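Local coordinates for immunity protein 52 domain-containing protein (Burkholderia pseudomallei K96243, PDB 4RHO) that is of unknown function but probably acts as an immunity protein that protects the bacterium against a toxin, at residues Q178-L192 against I243-Y256. Numbering follows the deposited sequence.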
loop_
_atom_site.group_PDB
_atom_site.type_symbol
_atom_site.label_atom_id
_atom_site.label_comp_id
_atom_site.label_asym_id
_atom_site.label_seq_id
_atom_site.Cartn_x
_atom_site.Cartn_y
_atom_site.Cartn_z
ATOM N N GLN A 178 -11.933 -11.090 7.483
ATOM C CA GLN A 178 -10.866 -12.101 7.352
ATOM C C GLN A 178 -10.936 -13.144 8.508
ATOM O O GLN A 178 -11.405 -12.826 9.601
ATOM C CB GLN A 178 -9.464 -11.439 7.288
ATOM C CG GLN A 178 -9.024 -10.748 8.580
ATOM C CD GLN A 178 -7.740 -9.963 8.376
ATOM O OE1 GLN A 178 -7.621 -9.144 7.456
ATOM N NE2 GLN A 178 -6.775 -10.158 9.261
ATOM N N VAL A 179 -10.543 -14.420 8.214
ATOM C CA VAL A 179 -10.639 -15.532 9.185
ATOM C C VAL A 179 -9.817 -15.224 10.433
ATOM O O VAL A 179 -10.313 -15.368 11.541
ATOM C CB VAL A 179 -10.191 -16.890 8.555
ATOM C CG1 VAL A 179 -10.322 -18.034 9.563
ATOM C CG2 VAL A 179 -10.981 -17.193 7.301
ATOM N N PHE A 180 -8.548 -14.839 10.253
ATOM C CA PHE A 180 -7.649 -14.618 11.376
ATOM C C PHE A 180 -7.353 -13.132 11.548
ATOM O O PHE A 180 -6.758 -12.513 10.663
ATOM C CB PHE A 180 -6.342 -15.411 11.180
ATOM C CG PHE A 180 -6.554 -16.848 10.757
ATOM C CD1 PHE A 180 -6.783 -17.842 11.702
ATOM C CD2 PHE A 180 -6.520 -17.207 9.412
ATOM C CE1 PHE A 180 -6.987 -19.170 11.308
ATOM C CE2 PHE A 180 -6.736 -18.532 9.021
ATOM C CZ PHE A 180 -6.951 -19.507 9.972
ATOM N N ASP A 181 -7.761 -12.554 12.686
ATOM C CA ASP A 181 -7.513 -11.134 12.961
ATOM C C ASP A 181 -6.050 -10.904 13.415
ATOM O O ASP A 181 -5.554 -9.784 13.335
ATOM C CB ASP A 181 -8.509 -10.592 14.027
ATOM C CG ASP A 181 -8.540 -11.386 15.336
ATOM O OD1 ASP A 181 -7.754 -12.351 15.468
ATOM O OD2 ASP A 181 -9.375 -11.060 16.207
ATOM N N ASP A 182 -5.354 -11.988 13.844
ATOM C CA ASP A 182 -3.960 -11.907 14.300
ATOM C C ASP A 182 -2.978 -12.205 13.145
ATOM O O ASP A 182 -1.763 -12.128 13.333
ATOM C CB ASP A 182 -3.715 -12.886 15.480
ATOM C CG ASP A 182 -3.931 -14.356 15.128
ATOM O OD1 ASP A 182 -4.818 -14.644 14.289
ATOM O OD2 ASP A 182 -3.280 -15.217 15.756
ATOM N N LYS A 183 -3.508 -12.540 11.959
ATOM C CA LYS A 183 -2.681 -12.850 10.793
ATOM C C LYS A 183 -3.125 -12.016 9.577
ATOM O O LYS A 183 -4.280 -11.607 9.502
ATOM C CB LYS A 183 -2.756 -14.355 10.465
ATOM C CG LYS A 183 -2.249 -15.249 11.584
ATOM C CD LYS A 183 -2.471 -16.712 11.262
ATOM C CE LYS A 183 -1.969 -17.628 12.355
ATOM N NZ LYS A 183 -2.752 -17.475 13.612
ATOM N N PRO A 184 -2.225 -11.777 8.589
ATOM C CA PRO A 184 -2.633 -10.987 7.405
ATOM C C PRO A 184 -3.829 -11.608 6.663
ATOM O O PRO A 184 -4.023 -12.830 6.691
ATOM C CB PRO A 184 -1.378 -10.991 6.528
ATOM C CG PRO A 184 -0.252 -11.234 7.476
ATOM C CD PRO A 184 -0.796 -12.142 8.532
ATOM N N GLY A 185 -4.639 -10.752 6.044
ATOM C CA GLY A 185 -5.772 -11.182 5.242
ATOM C C GLY A 185 -5.426 -11.318 3.776
ATOM O O GLY A 185 -4.516 -10.642 3.282
ATOM N N VAL A 186 -6.113 -12.222 3.073
ATOM C CA VAL A 186 -5.887 -12.425 1.644
ATOM C C VAL A 186 -6.589 -11.317 0.845
ATOM O O VAL A 186 -5.980 -10.727 -0.047
ATOM C CB VAL A 186 -6.347 -13.840 1.185
ATOM C CG1 VAL A 186 -6.496 -13.909 -0.328
ATOM C CG2 VAL A 186 -5.388 -14.906 1.681
ATOM N N GLY A 187 -7.829 -10.983 1.241
ATOM C CA GLY A 187 -8.631 -9.974 0.550
ATOM C C GLY A 187 -8.665 -10.200 -0.942
ATOM O O GLY A 187 -8.865 -11.333 -1.393
ATOM N N TRP A 188 -8.364 -9.150 -1.726
ATOM C CA TRP A 188 -8.223 -9.305 -3.177
ATOM C C TRP A 188 -6.909 -10.018 -3.498
ATOM O O TRP A 188 -6.908 -11.026 -4.213
ATOM C CB TRP A 188 -8.276 -7.929 -3.887
ATOM C CG TRP A 188 -8.524 -8.016 -5.379
ATOM C CD1 TRP A 188 -8.486 -9.139 -6.157
ATOM C CD2 TRP A 188 -8.886 -6.936 -6.251
ATOM N NE1 TRP A 188 -8.813 -8.827 -7.455
ATOM C CE2 TRP A 188 -9.061 -7.480 -7.542
ATOM C CE3 TRP A 188 -9.122 -5.563 -6.059
ATOM C CZ2 TRP A 188 -9.425 -6.692 -8.644
ATOM C CZ3 TRP A 188 -9.464 -4.782 -7.154
ATOM C CH2 TRP A 188 -9.608 -5.345 -8.426
HETATM N N MSE A 189 -5.788 -9.516 -2.922
HETATM C CA MSE A 189 -4.434 -10.055 -3.154
HETATM C C MSE A 189 -3.625 -10.093 -1.888
HETATM O O MSE A 189 -3.679 -9.148 -1.102
HETATM C CB MSE A 189 -3.694 -9.209 -4.170
HETATM C CG MSE A 189 -4.199 -9.334 -5.512
HETATM SE SE MSE A 189 -3.215 -8.228 -6.676
HETATM C CE MSE A 189 -4.109 -8.689 -8.267
ATOM N N LEU A 190 -2.705 -11.057 -1.796
ATOM C CA LEU A 190 -1.758 -11.118 -0.690
ATOM C C LEU A 190 -0.380 -11.519 -1.190
ATOM O O LEU A 190 -0.222 -12.602 -1.759
ATOM C CB LEU A 190 -2.243 -12.108 0.387
ATOM C CG LEU A 190 -1.271 -12.351 1.552
ATOM C CD1 LEU A 190 -1.166 -11.126 2.439
ATOM C CD2 LEU A 190 -1.692 -13.550 2.364
ATOM N N TYR A 191 0.631 -10.657 -0.965
ATOM C CA TYR A 191 2.009 -10.983 -1.311
ATOM C C TYR A 191 2.752 -11.528 -0.103
ATOM O O TYR A 191 2.692 -10.943 0.981
ATOM C CB TYR A 191 2.751 -9.750 -1.878
ATOM C CG TYR A 191 4.253 -9.957 -1.993
ATOM C CD1 TYR A 191 4.802 -10.646 -3.074
ATOM C CD2 TYR A 191 5.117 -9.523 -0.988
ATOM C CE1 TYR A 191 6.177 -10.874 -3.167
ATOM C CE2 TYR A 191 6.497 -9.740 -1.072
ATOM C CZ TYR A 191 7.022 -10.420 -2.161
ATOM O OH TYR A 191 8.378 -10.640 -2.245
ATOM N N LEU A 192 3.472 -12.631 -0.293
ATOM C CA LEU A 192 4.345 -13.193 0.730
ATOM C C LEU A 192 5.706 -13.516 0.121
ATOM O O LEU A 192 5.776 -13.976 -1.014
ATOM C CB LEU A 192 3.713 -14.460 1.358
ATOM C CG LEU A 192 2.444 -14.231 2.192
ATOM C CD1 LEU A 192 1.788 -15.533 2.539
ATOM C CD2 LEU A 192 2.753 -13.433 3.464
ATOM N N ILE A 243 -8.823 -19.383 1.244
ATOM C CA ILE A 243 -7.389 -19.274 0.952
ATOM C C ILE A 243 -6.602 -18.996 2.251
ATOM O O ILE A 243 -5.547 -19.594 2.462
ATOM C CB ILE A 243 -7.121 -18.184 -0.128
ATOM C CG1 ILE A 243 -7.771 -18.577 -1.478
ATOM C CG2 ILE A 243 -5.596 -17.932 -0.295
ATOM C CD1 ILE A 243 -7.734 -17.502 -2.521
ATOM N N GLU A 244 -7.157 -18.138 3.149
ATOM C CA GLU A 244 -6.522 -17.835 4.450
ATOM C C GLU A 244 -6.380 -19.101 5.289
ATOM O O GLU A 244 -5.301 -19.364 5.830
ATOM C CB GLU A 244 -7.335 -16.777 5.217
ATOM C CG GLU A 244 -7.207 -15.386 4.630
ATOM C CD GLU A 244 -8.330 -14.427 4.978
ATOM O OE1 GLU A 244 -9.275 -14.842 5.684
ATOM O OE2 GLU A 244 -8.300 -13.281 4.478
ATOM N N ILE A 245 -7.452 -19.917 5.354
ATOM C CA ILE A 245 -7.453 -21.183 6.097
ATOM C C ILE A 245 -6.410 -22.159 5.492
ATOM O O ILE A 245 -5.641 -22.771 6.233
ATOM C CB ILE A 245 -8.884 -21.802 6.108
ATOM C CG1 ILE A 245 -9.877 -20.887 6.892
ATOM C CG2 ILE A 245 -8.866 -23.238 6.681
ATOM C CD1 ILE A 245 -11.395 -21.296 6.752
ATOM N N ARG A 246 -6.350 -22.243 4.146
ATOM C CA ARG A 246 -5.381 -23.104 3.453
ATOM C C ARG A 246 -3.925 -22.689 3.790
ATOM O O ARG A 246 -3.095 -23.547 4.095
ATOM C CB ARG A 246 -5.611 -23.054 1.929
ATOM C CG ARG A 246 -4.636 -23.933 1.123
ATOM C CD ARG A 246 -4.905 -25.411 1.326
ATOM N NE ARG A 246 -6.221 -25.795 0.815
ATOM C CZ ARG A 246 -6.763 -26.990 0.999
ATOM N NH1 ARG A 246 -6.120 -27.916 1.698
ATOM N NH2 ARG A 246 -7.964 -27.262 0.511
ATOM N N LEU A 247 -3.631 -21.371 3.731
ATOM C CA LEU A 247 -2.286 -20.846 3.996
ATOM C C LEU A 247 -1.835 -21.137 5.433
ATOM O O LEU A 247 -0.655 -21.414 5.661
ATOM C CB LEU A 247 -2.238 -19.331 3.731
ATOM C CG LEU A 247 -2.297 -18.917 2.268
ATOM C CD1 LEU A 247 -2.603 -17.448 2.136
ATOM C CD2 LEU A 247 -0.999 -19.261 1.548
ATOM N N VAL A 248 -2.757 -21.032 6.407
ATOM C CA VAL A 248 -2.423 -21.283 7.812
ATOM C C VAL A 248 -2.209 -22.784 8.039
ATOM O O VAL A 248 -1.226 -23.170 8.657
ATOM C CB VAL A 248 -3.501 -20.712 8.771
ATOM C CG1 VAL A 248 -3.334 -21.267 10.185
ATOM C CG2 VAL A 248 -3.457 -19.195 8.783
ATOM N N ASP A 249 -3.050 -23.620 7.421
ATOM C CA ASP A 249 -2.966 -25.081 7.556
ATOM C C ASP A 249 -1.566 -25.622 7.144
ATOM O O ASP A 249 -1.138 -26.659 7.650
ATOM C CB ASP A 249 -4.050 -25.752 6.717
ATOM C CG ASP A 249 -4.474 -27.091 7.254
ATOM O OD1 ASP A 249 -5.266 -27.117 8.205
ATOM O OD2 ASP A 249 -4.064 -28.122 6.672
ATOM N N GLN A 250 -0.864 -24.909 6.232
ATOM C CA GLN A 250 0.469 -25.324 5.768
ATOM C C GLN A 250 1.582 -24.426 6.356
ATOM O O GLN A 250 2.709 -24.430 5.847
ATOM C CB GLN A 250 0.534 -25.304 4.243
ATOM C CG GLN A 250 -0.301 -26.394 3.588
ATOM C CD GLN A 250 -0.283 -26.269 2.102
ATOM O OE1 GLN A 250 0.265 -27.112 1.393
ATOM N NE2 GLN A 250 -0.799 -25.163 1.599
ATOM N N ASP A 251 1.265 -23.679 7.455
ATOM C CA ASP A 251 2.214 -22.767 8.135
ATOM C C ASP A 251 2.887 -21.804 7.117
ATOM O O ASP A 251 4.111 -21.644 7.128
ATOM C CB ASP A 251 3.284 -23.567 8.928
ATOM C CG ASP A 251 3.936 -22.777 10.070
ATOM O OD1 ASP A 251 3.560 -21.590 10.271
ATOM O OD2 ASP A 251 4.777 -23.360 10.790
ATOM N N LEU A 252 2.079 -21.168 6.250
ATOM C CA LEU A 252 2.589 -20.210 5.260
ATOM C C LEU A 252 2.197 -18.783 5.635
ATOM O O LEU A 252 2.736 -17.828 5.076
ATOM C CB LEU A 252 2.057 -20.552 3.844
ATOM C CG LEU A 252 2.568 -21.863 3.233
ATOM C CD1 LEU A 252 1.773 -22.232 1.991
ATOM C CD2 LEU A 252 4.056 -21.773 2.904
ATOM N N LEU A 253 1.256 -18.636 6.581
ATOM C CA LEU A 253 0.774 -17.327 6.987
ATOM C C LEU A 253 1.313 -16.951 8.390
ATOM O O LEU A 253 0.931 -17.557 9.389
ATOM C CB LEU A 253 -0.771 -17.299 6.973
ATOM C CG LEU A 253 -1.412 -15.913 6.983
ATOM C CD1 LEU A 253 -1.003 -15.113 5.756
ATOM C CD2 LEU A 253 -2.915 -16.014 7.051
ATOM N N PRO A 254 2.228 -15.968 8.474
ATOM C CA PRO A 254 2.775 -15.600 9.788
ATOM C C PRO A 254 1.820 -14.713 10.575
ATOM O O PRO A 254 0.948 -14.077 9.993
ATOM C CB PRO A 254 4.060 -14.854 9.434
ATOM C CG PRO A 254 3.781 -14.231 8.110
ATOM C CD PRO A 254 2.829 -15.163 7.381
ATOM N N ALA A 255 2.002 -14.643 11.898
ATOM C CA ALA A 255 1.226 -13.722 12.738
ATOM C C ALA A 255 1.786 -12.316 12.629
ATOM O O ALA A 255 2.995 -12.153 12.455
ATOM C CB ALA A 255 1.249 -14.188 14.189
ATOM N N TYR A 256 0.909 -11.288 12.694
ATOM C CA TYR A 256 1.344 -9.879 12.620
ATOM C C TYR A 256 2.491 -9.593 13.610
ATOM O O TYR A 256 3.429 -8.870 13.277
ATOM C CB TYR A 256 0.165 -8.927 12.910
ATOM C CG TYR A 256 -0.870 -8.851 11.808
ATOM C CD1 TYR A 256 -0.552 -8.311 10.562
ATOM C CD2 TYR A 256 -2.211 -9.119 12.070
ATOM C CE1 TYR A 256 -1.520 -8.153 9.571
ATOM C CE2 TYR A 256 -3.190 -8.960 11.088
ATOM C CZ TYR A 256 -2.843 -8.461 9.847
ATOM O OH TYR A 256 -3.808 -8.285 8.889
#
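Glu244 reaches from helix 234-249 into the loop 178-188, and its carboxylate joins two points of that loop seven residues apart. Val179 N gives OE1 of Glu244 a nearly straight hydrogen bond (2.9 Å, 172° at the hydrogen), approaching on the syn side but well out of the carboxylate plane. Val186 N meets OE2 of Glu244 at 2.8 Å on the anti lone pair; Tyr174 OH is a second partner of OE2, so this buried acid is held at both oxygens.

One helical turn on, Val248 lies over a face of the Phe180 ring, CG2 standing 3.8 Å from the centroid and 29° off the normal, evidence of a CH-pi contact. A chi1 of -47° turns the Phe180 ring to the helix, its edge atom CE2 3.6 Å from Glu244 O. Deeper in, Val186 CG2 packs on Ile243 CG2 at 3.6 Å, while Leu253 CD1 meets Leu190 CD2 at 3.8 Å.

Beyond the helix, Tyr256 N donates a hydrogen bond to Asp182 O (2.9 Å), and the Tyr256 ring lays a face over the Lys183-Pro184 peptide; its OH is hydrogen-bonded to Glu168 OE2. A Schellman motif at Asp251 ends the helix, and helix and loop together cover one face of an antiparallel sheet flanked by helices, an alpha+beta fold.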